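Local coordinates for protein trigger factor (PDB 2NSA) that probably acts as a chaperone that keeps newly made proteins in an open conformation, this chain being the C-terminal domain, thought to have chaperone activity on its own, at residues A[97-102]-A[146-151]; A[31-36]-A[154-159]; A[59-62]-A[66-69]; A[72-75]-A[79-82]; A[116-121]-A[130-135]. All blocks are in the same frame, centred on the assembly; numbering follows the deposited sequence.

Contact 1 of 5, residues A[97-102]-A[146-151]. With SO4 (sulfate ion), chain C.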
# COMPACT_ATOMS: atom_id res chain seq x y z
N VAL A 97 5.92 8.39 -0.37
CA VAL A 97 4.86 9.38 -0.61
C VAL A 97 3.80 9.34 0.50
O VAL A 97 3.37 10.38 1.00
CB VAL A 97 4.16 9.14 -1.97
CG1 VAL A 97 3.01 10.14 -2.15
CG2 VAL A 97 5.16 9.30 -3.09
N ILE A 98 3.40 8.13 0.88
CA ILE A 98 2.39 7.96 1.92
C ILE A 98 2.88 8.49 3.26
O ILE A 98 2.16 9.21 3.98
CB ILE A 98 1.97 6.48 2.04
CG1 ILE A 98 1.18 6.08 0.79
CG2 ILE A 98 1.12 6.25 3.29
CD1 ILE A 98 1.07 4.59 0.56
N GLU A 99 4.12 8.15 3.59
CA GLU A 99 4.71 8.60 4.85
C GLU A 99 4.80 10.13 4.90
O GLU A 99 4.44 10.75 5.90
CB GLU A 99 6.09 7.97 5.05
CG GLU A 99 6.61 8.12 6.47
CD GLU A 99 7.77 7.18 6.77
OE1 GLU A 99 7.53 5.96 6.98
OE2 GLU A 99 8.91 7.66 6.79
N VAL A 100 5.24 10.73 3.80
CA VAL A 100 5.36 12.18 3.73
C VAL A 100 3.98 12.84 3.80
O VAL A 100 3.83 13.86 4.48
CB VAL A 100 6.06 12.64 2.44
CG1 VAL A 100 5.96 14.16 2.29
CG2 VAL A 100 7.53 12.25 2.50
N LEU A 101 2.99 12.28 3.12
CA LEU A 101 1.66 12.89 3.18
C LEU A 101 1.11 12.79 4.60
O LEU A 101 0.43 13.71 5.07
CB LEU A 101 0.70 12.23 2.19
CG LEU A 101 1.01 12.57 0.73
CD1 LEU A 101 0.19 11.70 -0.21
CD2 LEU A 101 0.73 14.05 0.48
N ALA A 102 1.41 11.70 5.30
CA ALA A 102 0.92 11.57 6.67
C ALA A 102 1.53 12.67 7.52
O ALA A 102 0.85 13.30 8.33
CB ALA A 102 1.26 10.20 7.25
N LEU A 146 0.86 -3.18 11.68
CA LEU A 146 -0.51 -2.74 11.90
C LEU A 146 -0.59 -1.21 11.85
O LEU A 146 -1.47 -0.64 11.21
CB LEU A 146 -1.02 -3.23 13.25
CG LEU A 146 -2.50 -2.95 13.52
CD1 LEU A 146 -3.36 -3.54 12.42
CD2 LEU A 146 -2.87 -3.55 14.88
N ARG A 147 0.35 -0.56 12.54
CA ARG A 147 0.40 0.90 12.58
C ARG A 147 0.46 1.45 11.16
O ARG A 147 -0.28 2.37 10.81
CB ARG A 147 1.63 1.36 13.36
CG ARG A 147 1.66 2.86 13.63
CD ARG A 147 2.96 3.27 14.32
NE ARG A 147 3.16 2.62 15.61
CZ ARG A 147 2.53 2.95 16.74
NH1 ARG A 147 1.63 3.93 16.73
NH2 ARG A 147 2.80 2.31 17.87
N TRP A 148 1.34 0.89 10.34
CA TRP A 148 1.48 1.36 8.96
C TRP A 148 0.20 1.12 8.17
O TRP A 148 -0.23 1.98 7.41
CB TRP A 148 2.64 0.66 8.27
CG TRP A 148 2.72 1.00 6.81
CD1 TRP A 148 2.40 0.19 5.76
CD2 TRP A 148 3.15 2.24 6.24
NE1 TRP A 148 2.61 0.84 4.57
CE2 TRP A 148 3.07 2.11 4.84
CE3 TRP A 148 3.59 3.45 6.78
CZ2 TRP A 148 3.42 3.14 3.96
CZ3 TRP A 148 3.94 4.48 5.91
CH2 TRP A 148 3.85 4.31 4.51
N ALA A 149 -0.39 -0.07 8.32
CA ALA A 149 -1.62 -0.37 7.60
C ALA A 149 -2.70 0.66 7.91
O ALA A 149 -3.39 1.14 7.01
CB ALA A 149 -2.12 -1.76 7.97
N ILE A 150 -2.84 1.00 9.19
CA ILE A 150 -3.84 1.98 9.60
C ILE A 150 -3.52 3.36 9.04
O ILE A 150 -4.40 4.04 8.50
CB ILE A 150 -3.94 2.07 11.13
CG1 ILE A 150 -4.39 0.72 11.70
CG2 ILE A 150 -4.92 3.17 11.51
CD1 ILE A 150 -4.28 0.63 13.22
N LEU A 151 -2.26 3.78 9.16
CA LEU A 151 -1.82 5.09 8.68
C LEU A 151 -2.06 5.25 7.19
O LEU A 151 -2.59 6.26 6.73
CB LEU A 151 -0.33 5.29 8.99
CG LEU A 151 0.24 6.67 8.67
CD1 LEU A 151 -0.23 7.65 9.76
CD2 LEU A 151 1.76 6.61 8.68
S SO4 C . 6.86 1.23 19.41
O1 SO4 C . 6.74 2.17 20.54
O2 SO4 C . 5.51 0.85 18.94
O3 SO4 C . 7.59 0.03 19.84
O4 SO4 C . 7.60 1.88 18.31
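W148, on helix 140-160, reaches across to I98 and E99 of helix 77-105, the axes of the two short segments passing 11.3 Å apart at 73°. That separation is wide, and a long, flat side chain suits it. CB departs to one side of the other helix, but CG stands anti to the backbone N (chi1 174°), and this swings the indole across the gap with its six-membered ring leading. CZ2 is the first atom to meet a partner, 3.9 Å from I98 CG2. At the tip, CH2 comes within 3.6 Å of the same I98 CG2, a methyl that approaches the ring obliquely. The indole rim also faces the start of the next residue, for E99 N lies near the ring plane, 4.0 Å from CH2. Next round the rim, CZ3 stands 4.0 Å from E99 OE1, the carboxylate turned 80° to the indole, nearly perpendicular.

One turn along, the small A102 lets the backbones come nearer. Its CB sits 3.9 Å from L151 CD1 and equally close to CD2, tucked against the fork of the leucine. L151 also leans on I107. R147 faces elsewhere, its NH2 giving a long 3.3 Å hydrogen bond to O2 of a sulfate, probably from the crystallisation liquor, that R143 binds too.

Between the two helices the contact is thus carried by carbon, with the E99 carboxylate at its exposed margin. Such a joint depends on the fit of shapes rather than on directed bonds, and the indole, methyl and leucine fork each supply apolar surface to it.

Contact 2 of 5, residues A[31-36]-A[154-159]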
# COMPACT_ATOMS: atom_id res chain seq x y z
N GLU A 31 -7.24 1.77 -5.17
CA GLU A 31 -6.41 1.03 -6.10
C GLU A 31 -5.73 1.93 -7.13
O GLU A 31 -4.51 1.89 -7.28
CB GLU A 31 -7.25 -0.03 -6.82
CG GLU A 31 -6.45 -1.09 -7.55
CD GLU A 31 -7.32 -2.14 -8.20
OE1 GLU A 31 -8.22 -2.68 -7.51
OE2 GLU A 31 -7.12 -2.44 -9.40
N GLN A 32 -6.51 2.76 -7.83
CA GLN A 32 -5.93 3.64 -8.83
C GLN A 32 -5.04 4.70 -8.19
O GLN A 32 -4.02 5.10 -8.76
CB GLN A 32 -7.03 4.32 -9.66
CG GLN A 32 -6.49 5.19 -10.80
CD GLN A 32 -7.56 5.58 -11.80
OE1 GLN A 32 -8.57 6.20 -11.45
NE2 GLN A 32 -7.34 5.23 -13.07
N LEU A 33 -5.42 5.15 -7.00
CA LEU A 33 -4.64 6.15 -6.29
C LEU A 33 -3.26 5.58 -5.97
O LEU A 33 -2.24 6.21 -6.24
CB LEU A 33 -5.35 6.56 -4.99
CG LEU A 33 -4.63 7.59 -4.12
CD1 LEU A 33 -4.32 8.83 -4.93
CD2 LEU A 33 -5.51 7.92 -2.93
N LEU A 34 -3.24 4.38 -5.41
CA LEU A 34 -1.98 3.71 -5.06
C LEU A 34 -1.12 3.44 -6.28
O LEU A 34 0.11 3.55 -6.22
CB LEU A 34 -2.26 2.38 -4.34
CG LEU A 34 -2.75 2.44 -2.90
CD1 LEU A 34 -3.07 1.03 -2.42
CD2 LEU A 34 -1.68 3.07 -2.02
N GLU A 35 -1.76 3.08 -7.38
CA GLU A 35 -1.04 2.79 -8.61
C GLU A 35 -0.34 4.00 -9.20
O GLU A 35 0.74 3.88 -9.79
CB GLU A 35 -2.00 2.19 -9.64
CG GLU A 35 -1.35 1.85 -10.96
CD GLU A 35 -2.32 1.22 -11.94
OE1 GLU A 35 -1.89 0.88 -13.06
OE2 GLU A 35 -3.51 1.07 -11.59
N LYS A 36 -0.93 5.17 -9.05
CA LYS A 36 -0.36 6.39 -9.62
C LYS A 36 0.57 7.17 -8.69
O LYS A 36 1.42 7.92 -9.16
CB LYS A 36 -1.48 7.31 -10.10
CG LYS A 36 -2.30 6.74 -11.25
CD LYS A 36 -1.43 6.45 -12.46
CE LYS A 36 -2.26 5.95 -13.64
NZ LYS A 36 -1.42 5.66 -14.83
N LYS A 154 -5.70 5.64 6.30
CA LYS A 154 -6.21 6.96 6.61
C LYS A 154 -5.74 7.99 5.59
O LYS A 154 -6.51 8.85 5.17
CB LYS A 154 -5.79 7.36 8.03
CG LYS A 154 -6.50 6.51 9.07
CD LYS A 154 -5.80 6.47 10.41
CE LYS A 154 -5.77 7.83 11.05
NZ LYS A 154 -5.33 7.74 12.47
N VAL A 155 -4.48 7.91 5.18
CA VAL A 155 -3.97 8.84 4.19
C VAL A 155 -4.69 8.67 2.86
O VAL A 155 -5.11 9.65 2.24
CB VAL A 155 -2.44 8.68 4.00
CG1 VAL A 155 -1.95 9.54 2.83
CG2 VAL A 155 -1.72 9.09 5.28
N LEU A 156 -4.85 7.43 2.41
CA LEU A 156 -5.54 7.20 1.15
C LEU A 156 -6.99 7.70 1.19
O LEU A 156 -7.45 8.36 0.26
CB LEU A 156 -5.53 5.71 0.79
CG LEU A 156 -4.13 5.14 0.55
CD1 LEU A 156 -4.26 3.63 0.37
CD2 LEU A 156 -3.47 5.78 -0.66
N ASP A 157 -7.70 7.40 2.28
CA ASP A 157 -9.09 7.83 2.40
C ASP A 157 -9.20 9.36 2.37
O ASP A 157 -10.08 9.91 1.71
CB ASP A 157 -9.71 7.29 3.69
CG ASP A 157 -10.04 5.80 3.60
OD1 ASP A 157 -9.89 5.23 2.50
OD2 ASP A 157 -10.46 5.22 4.61
N LEU A 158 -8.30 10.04 3.08
CA LEU A 158 -8.32 11.50 3.09
C LEU A 158 -8.09 12.06 1.69
O LEU A 158 -8.77 13.01 1.28
CB LEU A 158 -7.24 12.04 4.04
CG LEU A 158 -7.55 11.97 5.54
CD1 LEU A 158 -6.29 12.26 6.34
CD2 LEU A 158 -8.65 12.97 5.88
N LEU A 159 -7.15 11.50 0.95
CA LEU A 159 -6.89 11.99 -0.39
C LEU A 159 -8.12 11.80 -1.28
O LEU A 159 -8.52 12.71 -2.00
CB LEU A 159 -5.68 11.29 -1.02
CG LEU A 159 -4.33 11.57 -0.36
CD1 LEU A 159 -3.27 10.71 -1.04
CD2 LEU A 159 -3.98 13.05 -0.46
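The amide N of L159 gives a 3.0 Å hydrogen bond to the carbonyl O of V155, an ordinary helical bond that helps hold L159 on the face of helix 140-160 turned to L33. L156, one turn earlier, shares that face. The branched end of L33 enters between them: its CD2 lies 3.7 Å from L156 CD2 and 3.9 Å from L159 CB. With CG of L33 anti to the backbone N, chi1 (179°) carries the branch point toward the other helix.

L34 starts out to one side, yet its CD2 ends 3.5 Å from L156 CD2 and 3.6 Å from L156 CD1, a methyl laid against the fork of a leucine that it meets at about a right angle. L156 is therefore held by two successive residues, and its forked end suits that double contact; L33, L34 and L159 fit as flexible apolar side chains.

Nearby, D157 OD1 forms a salt bridge with R30 and the L34 carbonyl accepts a bond from R94. L9 of helix 6-12 adds to the apolar cover of L33. With segment axes 10.6 Å apart and crossing at 105°, this nearly perpendicular, leucine-rich helix packing forms part of the buried interior of the alpha-helical trigger factor C-terminal domain.

Contact 3 of 5, residues A[59-62]-A[66-69]. With SO4 (sulfate ion), chain B.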
# COMPACT_ATOMS: atom_id res chain seq x y z
N ASN A 59 13.24 -15.31 -2.90
CA ASN A 59 13.51 -16.33 -1.90
C ASN A 59 12.28 -16.56 -1.05
O ASN A 59 12.01 -17.69 -0.62
CB ASN A 59 14.69 -15.93 -1.01
CG ASN A 59 16.02 -16.15 -1.68
OD1 ASN A 59 16.21 -17.14 -2.39
ND2 ASN A 59 16.96 -15.24 -1.46
N ARG A 60 11.52 -15.50 -0.81
CA ARG A 60 10.30 -15.61 -0.01
C ARG A 60 9.27 -16.41 -0.80
O ARG A 60 8.59 -17.27 -0.24
CB ARG A 60 9.75 -14.22 0.33
CG ARG A 60 8.32 -14.22 0.86
CD ARG A 60 7.89 -12.86 1.41
NE ARG A 60 8.43 -11.75 0.63
CZ ARG A 60 9.48 -11.02 1.00
NH1 ARG A 60 10.09 -11.27 2.15
NH2 ARG A 60 9.91 -10.03 0.23
N LEU A 61 9.15 -16.13 -2.09
CA LEU A 61 8.21 -16.84 -2.94
C LEU A 61 8.56 -18.33 -2.99
O LEU A 61 7.67 -19.18 -3.06
CB LEU A 61 8.23 -16.27 -4.36
CG LEU A 61 7.68 -14.85 -4.53
CD1 LEU A 61 7.89 -14.38 -5.95
CD2 LEU A 61 6.19 -14.84 -4.18
N LYS A 62 9.85 -18.62 -2.96
CA LYS A 62 10.33 -20.00 -2.98
C LYS A 62 10.01 -20.71 -1.67
O LYS A 62 9.81 -21.93 -1.65
CB LYS A 62 11.83 -20.05 -3.26
CG LYS A 62 12.20 -19.71 -4.69
CD LYS A 62 13.70 -19.79 -4.91
CE LYS A 62 14.04 -19.59 -6.38
NZ LYS A 62 15.50 -19.46 -6.59
N ARG A 66 5.47 -20.72 -4.23
CA ARG A 66 4.71 -20.07 -5.28
C ARG A 66 5.59 -19.52 -6.38
O ARG A 66 5.09 -19.01 -7.39
CB ARG A 66 3.88 -18.94 -4.67
CG ARG A 66 3.10 -19.36 -3.44
CD ARG A 66 2.08 -18.32 -3.03
NE ARG A 66 2.68 -17.04 -2.67
CZ ARG A 66 2.50 -15.91 -3.35
NH1 ARG A 66 1.74 -15.90 -4.44
NH2 ARG A 66 3.08 -14.79 -2.94
N TYR A 67 6.90 -19.62 -6.21
CA TYR A 67 7.83 -19.09 -7.20
C TYR A 67 7.68 -19.67 -8.60
O TYR A 67 7.41 -18.94 -9.54
CB TYR A 67 9.28 -19.26 -6.74
CG TYR A 67 10.28 -18.69 -7.72
CD1 TYR A 67 10.31 -17.33 -8.00
CD2 TYR A 67 11.17 -19.52 -8.40
CE1 TYR A 67 11.19 -16.80 -8.95
CE2 TYR A 67 12.05 -19.01 -9.35
CZ TYR A 67 12.06 -17.65 -9.62
OH TYR A 67 12.92 -17.15 -10.57
N GLU A 68 7.86 -20.98 -8.75
CA GLU A 68 7.79 -21.57 -10.08
C GLU A 68 6.48 -21.28 -10.83
O GLU A 68 6.50 -21.00 -12.02
CB GLU A 68 8.05 -23.07 -10.03
CG GLU A 68 8.41 -23.64 -11.38
CD GLU A 68 8.93 -25.06 -11.30
OE1 GLU A 68 10.07 -25.24 -10.82
OE2 GLU A 68 8.20 -25.98 -11.71
N GLN A 69 5.36 -21.34 -10.13
CA GLN A 69 4.07 -21.06 -10.76
C GLN A 69 4.07 -19.65 -11.33
O GLN A 69 3.59 -19.41 -12.44
CB GLN A 69 2.94 -21.22 -9.74
CG GLN A 69 2.65 -22.66 -9.35
CD GLN A 69 1.77 -22.76 -8.12
OE1 GLN A 69 2.19 -22.41 -7.01
NE2 GLN A 69 0.54 -23.24 -8.31
S SO4 B . 8.58 -23.10 -5.44
O1 SO4 B . 8.27 -21.81 -4.80
O2 SO4 B . 8.53 -22.95 -6.90
O3 SO4 B . 7.59 -24.12 -5.01
O4 SO4 B . 9.93 -23.54 -5.02
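L61 and R66 close the C-terminal end of helix 47-64 with a six-to-one bond consistent with a Schellman-type C-cap, and the chain turns at once into helix 67-72. The hydrogen bonds come first. R66 N points almost straight at L61 O, 2.9 Å away with an N-H...O angle of 172°, while Y67 N makes a weak 3.3 Å bond to the same oxygen. R66 is the N-cap residue of the second helix. A sulfate, probably from the crystallisation liquor, takes two more bonds at this helix start: Y67 N donates to its O1 and E68 N to its O2, the latter at 2.8 Å. Backbone N-H groups in the first turn of a helix commonly bind anions; Y67 N divides itself between O1 and L61 O.

The apolar contacts centre on Y67. K62, extended beyond CG, runs beside the tyrosine so that CE lies over one ring face, 3.5 Å from CD2, while L61 CB meets the ring near its edge. Exchanging Y67 for a serine would probably leave the K62 methylenes without the flat surface they lie on and open a gap beside L61.

R66 is bent at chi3 (-62°), its NE paired with E64, and L61 CD2 rests over one face of the guanidinium, 3.3 Å from NH2.

Contact 4 of 5, residues A[72-75]-A[79-82]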
# COMPACT_ATOMS: atom_id res chain seq x y z
N SER A 72 6.97 -19.09 -14.14
CA SER A 72 6.58 -19.84 -15.34
C SER A 72 5.65 -19.06 -16.26
O SER A 72 5.63 -19.29 -17.47
CB SER A 72 5.91 -21.16 -14.94
OG SER A 72 6.83 -22.04 -14.32
N SER A 73 4.88 -18.14 -15.68
CA SER A 73 3.94 -17.34 -16.47
C SER A 73 4.67 -16.28 -17.29
O SER A 73 4.09 -15.68 -18.19
CB SER A 73 2.90 -16.68 -15.57
OG SER A 73 3.45 -15.63 -14.80
N TYR A 74 5.94 -16.06 -16.97
CA TYR A 74 6.74 -15.08 -17.69
C TYR A 74 7.59 -15.78 -18.75
O TYR A 74 7.80 -16.99 -18.68
CB TYR A 74 7.64 -14.31 -16.73
CG TYR A 74 6.89 -13.37 -15.82
CD1 TYR A 74 6.10 -13.85 -14.77
CD2 TYR A 74 6.95 -11.99 -16.01
CE1 TYR A 74 5.40 -12.99 -13.94
CE2 TYR A 74 6.24 -11.12 -15.19
CZ TYR A 74 5.47 -11.63 -14.16
OH TYR A 74 4.77 -10.77 -13.34
N GLU A 75 8.07 -15.01 -19.72
CA GLU A 75 8.89 -15.55 -20.79
C GLU A 75 10.21 -16.14 -20.28
O GLU A 75 10.75 -17.08 -20.86
CB GLU A 75 9.18 -14.45 -21.82
CG GLU A 75 7.93 -13.91 -22.49
CD GLU A 75 8.21 -12.72 -23.40
OE1 GLU A 75 8.95 -12.88 -24.39
OE2 GLU A 75 7.67 -11.62 -23.12
N LYS A 79 13.05 -11.76 -17.25
CA LYS A 79 11.92 -10.85 -17.45
C LYS A 79 11.18 -10.64 -16.14
O LYS A 79 10.80 -9.51 -15.80
CB LYS A 79 10.95 -11.42 -18.49
CG LYS A 79 11.55 -11.67 -19.87
CD LYS A 79 11.72 -10.40 -20.69
CE LYS A 79 13.01 -9.66 -20.37
NZ LYS A 79 13.24 -8.55 -21.34
N PHE A 80 10.98 -11.73 -15.40
CA PHE A 80 10.28 -11.66 -14.12
C PHE A 80 11.05 -10.77 -13.14
O PHE A 80 10.46 -9.96 -12.43
CB PHE A 80 10.10 -13.05 -13.52
CG PHE A 80 9.48 -13.04 -12.15
CD1 PHE A 80 8.21 -12.49 -11.96
CD2 PHE A 80 10.16 -13.56 -11.06
CE1 PHE A 80 7.64 -12.44 -10.68
CE2 PHE A 80 9.58 -13.52 -9.78
CZ PHE A 80 8.32 -12.96 -9.60
N ARG A 81 12.37 -10.94 -13.09
CA ARG A 81 13.18 -10.12 -12.19
C ARG A 81 13.06 -8.64 -12.56
O ARG A 81 12.94 -7.78 -11.69
CB ARG A 81 14.64 -10.55 -12.22
CG ARG A 81 14.94 -11.82 -11.43
CD ARG A 81 16.42 -12.20 -11.51
NE ARG A 81 16.70 -13.46 -10.85
CZ ARG A 81 16.91 -13.61 -9.54
NH1 ARG A 81 16.88 -12.56 -8.73
NH2 ARG A 81 17.14 -14.82 -9.04
N GLU A 82 13.06 -8.36 -13.86
CA GLU A 82 12.94 -6.98 -14.33
C GLU A 82 11.61 -6.37 -13.88
O GLU A 82 11.56 -5.22 -13.44
CB GLU A 82 13.04 -6.91 -15.87
CG GLU A 82 14.46 -7.00 -16.43
CD GLU A 82 14.52 -7.37 -17.91
OE1 GLU A 82 13.66 -6.90 -18.69
OE2 GLU A 82 15.43 -8.13 -18.30
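Y74, in the loop after helix 67-72, turns one face of its ring to the edge of F80 on helix 77-105, making an edge-to-face pair. The centroids are 5.0 Å apart and the planes meet at 62°, so the T-shape is tilted. The leading atom is F80 CD1, which stands 3.5 Å from Y74 CE1, above the tyrosine ring and displaced toward its rim. Further back, F80 CB adds a CH-pi contact, 4.2 Å from the tyrosine centroid. The backbone fixes CB over that ring; CG of F80, anti to its own backbone N (chi1 176°), then sets CD1 over the tyrosine and carries the phenyl on inward to I58, L61, Y67 and V71.

The two residue types fit their places. Wholly apolar F80 is buried, whereas Y74 lies nearer the surface and its OH hydrogen-bonds to E83 on the same long helix. A leucine in place of Y74 would probably deprive the F80 edge of its aromatic face and leave the E83 carboxylate without this partner.

Beside the rings, E75 CB touches K79 CG at 4.1 Å, but their charged ends do not meet. The lysine, bent at chi2 and chi3, turns back instead to a salt bridge with E82 OE1, its hydrogen bond weak.

The loop is thus probably held by dispersion and by the weak attraction expected when a slightly positive phenyl edge meets the tyrosine face, while the tyrosine hydroxyl adds a directed bond to the same helix.

Contact 5 of 5, residues A[116-121]-A[130-135]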
# COMPACT_ATOMS: atom_id res chain seq x y z
N LYS A 116 -8.17 -1.30 18.48
CA LYS A 116 -9.41 -1.50 17.72
C LYS A 116 -9.17 -2.36 16.49
O LYS A 116 -9.96 -3.25 16.17
CB LYS A 116 -10.00 -0.17 17.28
CG LYS A 116 -10.72 0.62 18.37
CD LYS A 116 -11.43 1.82 17.75
CE LYS A 116 -12.26 2.59 18.78
NZ LYS A 116 -13.00 3.72 18.14
N GLU A 117 -8.08 -2.08 15.78
CA GLU A 117 -7.78 -2.84 14.58
C GLU A 117 -7.47 -4.29 14.91
O GLU A 117 -7.88 -5.20 14.20
CB GLU A 117 -6.58 -2.22 13.85
CG GLU A 117 -6.54 -2.58 12.38
CD GLU A 117 -7.69 -1.96 11.62
OE1 GLU A 117 -7.68 -0.73 11.45
OE2 GLU A 117 -8.61 -2.70 11.22
N ALA A 118 -6.74 -4.51 16.00
CA ALA A 118 -6.41 -5.87 16.40
C ALA A 118 -7.70 -6.63 16.70
O ALA A 118 -7.82 -7.80 16.37
CB ALA A 118 -5.50 -5.86 17.62
N GLU A 119 -8.66 -5.95 17.32
CA GLU A 119 -9.94 -6.59 17.65
C GLU A 119 -10.66 -7.03 16.38
O GLU A 119 -11.23 -8.12 16.31
CB GLU A 119 -10.83 -5.64 18.45
CG GLU A 119 -10.20 -5.14 19.74
CD GLU A 119 -11.15 -4.32 20.58
OE1 GLU A 119 -11.88 -3.47 20.02
OE2 GLU A 119 -11.16 -4.50 21.82
N GLU A 120 -10.63 -6.18 15.35
CA GLU A 120 -11.29 -6.49 14.09
C GLU A 120 -10.59 -7.60 13.32
O GLU A 120 -11.23 -8.37 12.61
CB GLU A 120 -11.38 -5.24 13.23
CG GLU A 120 -12.06 -4.08 13.93
CD GLU A 120 -12.22 -2.87 13.04
OE1 GLU A 120 -11.19 -2.37 12.53
OE2 GLU A 120 -13.37 -2.43 12.84
N LEU A 121 -9.27 -7.68 13.45
CA LEU A 121 -8.52 -8.72 12.75
C LEU A 121 -8.63 -10.08 13.43
O LEU A 121 -8.49 -11.11 12.78
CB LEU A 121 -7.04 -8.34 12.66
CG LEU A 121 -6.66 -7.29 11.62
CD1 LEU A 121 -5.23 -6.83 11.86
CD2 LEU A 121 -6.81 -7.87 10.23
N ASP A 130 -8.79 -10.46 22.68
CA ASP A 130 -7.79 -10.23 23.71
C ASP A 130 -6.45 -10.83 23.32
O ASP A 130 -5.40 -10.27 23.62
CB ASP A 130 -8.26 -10.82 25.04
CG ASP A 130 -7.41 -10.36 26.19
OD1 ASP A 130 -6.28 -10.88 26.34
OD2 ASP A 130 -7.85 -9.47 26.94
N ARG A 131 -6.51 -11.97 22.64
CA ARG A 131 -5.31 -12.67 22.17
C ARG A 131 -4.63 -11.81 21.11
O ARG A 131 -3.41 -11.65 21.10
CB ARG A 131 -5.70 -14.01 21.57
CG ARG A 131 -4.53 -14.90 21.21
CD ARG A 131 -3.90 -15.45 22.47
NE ARG A 131 -2.80 -16.36 22.20
CZ ARG A 131 -2.15 -17.03 23.15
NH1 ARG A 131 -2.50 -16.88 24.42
NH2 ARG A 131 -1.14 -17.83 22.83
N ALA A 132 -5.44 -11.25 20.21
CA ALA A 132 -4.91 -10.41 19.15
C ALA A 132 -4.25 -9.15 19.71
O ALA A 132 -3.15 -8.79 19.29
CB ALA A 132 -6.02 -10.03 18.17
N LYS A 133 -4.91 -8.49 20.65
CA LYS A 133 -4.35 -7.28 21.24
C LYS A 133 -3.06 -7.56 22.01
O LYS A 133 -2.17 -6.71 22.06
CB LYS A 133 -5.38 -6.60 22.15
CG LYS A 133 -6.47 -5.89 21.36
CD LYS A 133 -7.47 -5.19 22.27
CE LYS A 133 -8.31 -6.19 23.03
NZ LYS A 133 -9.33 -5.50 23.87
N SER A 134 -2.95 -8.75 22.59
CA SER A 134 -1.75 -9.12 23.34
C SER A 134 -0.59 -9.39 22.39
O SER A 134 0.56 -9.04 22.68
CB SER A 134 -2.01 -10.37 24.18
OG SER A 134 -2.95 -10.11 25.20
N LEU A 135 -0.88 -10.01 21.25
CA LEU A 135 0.15 -10.30 20.26
C LEU A 135 0.73 -9.00 19.73
O LEU A 135 1.95 -8.87 19.56
CB LEU A 135 -0.44 -11.12 19.10
CG LEU A 135 -0.32 -12.65 19.17
CD1 LEU A 135 -0.79 -13.15 20.52
CD2 LEU A 135 -1.15 -13.27 18.05
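A118 and A132 face each other inside a splayed helical hairpin, helices 111-125 and 129-138 joined by a short loop; the N-to-C directions of segments 116-121 and 130-135 are 130° apart. The first shell is made of small groups. A132 CB lies 3.4 Å from the A118 carbonyl O and 4.2 Å from A118 CB, and A118 CB in turn meets K133 CG at 3.9 Å. Alanine suits both places, since with so little side chain between them the axes of these segments can close to 8.0 Å.

The next shell is a salt bridge beside the alanines. K133 NZ donates to E119 OE2 at 2.9 Å, reaching that oxygen on its anti side and 17° out of the carboxylate plane. A bend at chi3 (-69°) brings the lysine tip round to the acid, while its CD lies 3.7 Å from E119 CG, so aliphatic carbon packs beneath the charges. E115 also touches this lysine.

Outward again, A122 and W125 of the first helix cover A132, and E117 and L121 turn to L146 on helix 140-160, which ties the hairpin to the rest of the domain. Within the second helix, D130 O takes two donors from one residue, S134 N and S134 OG, arriving from opposite faces of its carbonyl plane, the OG at 2.9 Å.

Contacts 1 and 2 share helix 140-160 and pack against each other near the centre of the chain: their centres are 11 Å apart, and L101 and A102 touch L159 and V155. Contact 2 joins segments far apart in the chain, and the other four contacts all fall between its two ends. Within that span contacts 3 and 4 come first, neighbouring local turns joined through F80, 12 Å apart between centres, then contact 1, which encloses contact 5 and touches it through L146. Contact 4 shares helix 77-105 with contact 1; its centre is 38 Å from that of contact 5. Two local turns and a hairpin thus lie on the outer parts of a helical chaperone domain whose centre is joined by long-range helix contacts.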